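Local atomic coordinates of GDNF family receptor alpha-3 (Homo sapiens, PDB entry 2GH0), a protein that serves as a receptor for artemin, a growth factor supporting sensory and sympathetic peripheral neurons, whose binding leads to activation of the RET receptor. Residues C[46-49]-C[54-57]. Numbering follows the deposited sequence.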
loop_
_atom_site.group_PDB
_atom_site.type_symbol
_atom_site.label_atom_id
_atom_site.label_comp_id
_atom_site.label_asym_id
_atom_site.label_seq_id
_atom_site.Cartn_x
_atom_site.Cartn_y
_atom_site.Cartn_z
ATOM N N CYS C 46 0.253 20.953 -29.498
ATOM C CA CYS C 46 -0.856 21.880 -29.110
ATOM C C CYS C 46 -1.851 22.048 -30.247
ATOM O O CYS C 46 -3.075 21.955 -30.078
ATOM C CB CYS C 46 -0.244 23.209 -28.671
ATOM S SG CYS C 46 -1.424 24.573 -28.470
ATOM N N LEU C 47 -1.327 22.255 -31.454
ATOM C CA LEU C 47 -2.189 22.485 -32.620
ATOM C C LEU C 47 -3.056 21.233 -32.858
ATOM O O LEU C 47 -4.229 21.340 -33.138
ATOM C CB LEU C 47 -1.275 22.750 -33.847
ATOM C CG LEU C 47 -1.064 24.124 -34.429
ATOM C CD1 LEU C 47 -1.561 25.350 -33.605
ATOM C CD2 LEU C 47 0.366 24.222 -35.138
ATOM N N ARG C 48 -2.471 20.058 -32.754
ATOM C CA ARG C 48 -3.174 18.802 -32.993
ATOM C C ARG C 48 -4.283 18.586 -31.927
ATOM O O ARG C 48 -5.388 18.138 -32.244
ATOM C CB ARG C 48 -2.180 17.630 -32.914
ATOM C CG ARG C 48 -2.812 16.257 -33.106
ATOM C CD ARG C 48 -3.475 16.174 -34.502
ATOM N NE ARG C 48 -4.940 16.320 -34.391
ATOM C CZ ARG C 48 -5.794 16.246 -35.412
ATOM N NH1 ARG C 48 -5.363 16.034 -36.662
ATOM N NH2 ARG C 48 -7.084 16.337 -35.178
ATOM N N GLN C 49 -3.993 18.946 -30.687
ATOM C CA GLN C 49 -5.039 18.830 -29.605
ATOM C C GLN C 49 -6.163 19.847 -29.779
ATOM O O GLN C 49 -7.329 19.575 -29.428
ATOM C CB GLN C 49 -4.393 18.920 -28.210
ATOM C CG GLN C 49 -3.452 17.732 -27.908
ATOM C CD GLN C 49 -4.226 16.410 -28.044
ATOM O OE1 GLN C 49 -5.234 16.202 -27.380
ATOM N NE2 GLN C 49 -3.806 15.572 -28.962
ATOM N N PHE C 54 -12.060 20.773 -31.423
ATOM C CA PHE C 54 -13.195 21.276 -32.184
ATOM C C PHE C 54 -13.850 20.167 -33.039
ATOM O O PHE C 54 -15.031 20.238 -33.371
ATOM C CB PHE C 54 -12.763 22.512 -33.020
ATOM C CG PHE C 54 -12.475 23.664 -32.169
ATOM C CD1 PHE C 54 -11.178 23.994 -31.814
ATOM C CD2 PHE C 54 -13.548 24.355 -31.605
ATOM C CE1 PHE C 54 -10.951 25.052 -30.938
ATOM C CE2 PHE C 54 -13.351 25.401 -30.735
ATOM C CZ PHE C 54 -12.070 25.745 -30.365
ATOM N N GLU C 55 -13.071 19.186 -33.422
ATOM C CA GLU C 55 -13.599 18.054 -34.110
ATOM C C GLU C 55 -14.551 17.176 -33.264
ATOM O O GLU C 55 -15.574 16.689 -33.787
ATOM C CB GLU C 55 -12.444 17.210 -34.595
ATOM C CG GLU C 55 -12.857 16.092 -35.363
ATOM C CD GLU C 55 -11.676 15.449 -36.062
ATOM O OE1 GLU C 55 -10.497 15.861 -35.795
ATOM O OE2 GLU C 55 -11.941 14.531 -36.889
ATOM N N LYS C 56 -14.189 16.970 -31.993
ATOM C CA LYS C 56 -14.842 15.978 -31.145
ATOM C C LYS C 56 -15.863 16.558 -30.152
ATOM O O LYS C 56 -16.839 15.889 -29.821
ATOM C CB LYS C 56 -13.802 15.091 -30.433
ATOM C CG LYS C 56 -12.918 14.260 -31.408
ATOM C CD LYS C 56 -13.730 13.393 -32.326
ATOM C CE LYS C 56 -12.864 12.725 -33.449
ATOM N NZ LYS C 56 -13.612 11.520 -33.941
ATOM N N ALA C 57 -15.663 17.784 -29.700
ATOM C CA ALA C 57 -16.537 18.379 -28.682
ATOM C C ALA C 57 -17.889 18.696 -29.323
ATOM O O ALA C 57 -17.924 19.061 -30.492
ATOM C CB ALA C 57 -15.932 19.669 -28.159
#
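A salt bridge between residues seven apart on a single helix, 43-56, joins R48 to E55 and illustrates how side chains two turns apart can meet above the turns that separate them. The gap to be spanned is wide, 10.5 Å from CA of R48 to CA of E55; E55 covers its share with an extended chain, R48 with a bent one. CB of R48 points away from the 54-57 segment, but bends at chi2 (60°) and chi3 (-103°) bring the guanidinium round along the helix. E55 needs no such detour: its CB points toward the 46-49 segment, and with CG anti to the backbone N the carboxylate is carried out to meet the charge.

In this GDNF/GAS1 domain, a helical unit braced by disulfides, the other sides of helix 43-56 are engaged differently. C46 is bonded to C36, Q49 packs on helix 23-35, and F54 rests on A62 and L66 of helix 59-66.

The encounter is limited to one atom from each group. NH2 of R48 lies 3.5 Å from OE1 of E55, with the oxygen at the edge of the guanidinium and in its plane. OE1 lies beyond NH2, roughly between its two N-H directions, so neither N-H points squarely at it. OE2 of E55 stays 5.5 Å from NH2 of R48, and the two planes are turned 40° apart, quite unlike a paired, two-pronged bridge. With no hydrogen bond between the two side chains, the link is long and probably electrostatic in the main; both residues are exposed, so solvent may weaken it. Between them in sequence, T52 OG1 is hydrogen-bonded to the backbone O of R48. NE and NH2 of R48 are also hydrogen-bonded just beyond the segments, so NH2 is shared with E55, which should help fix the guanidinium.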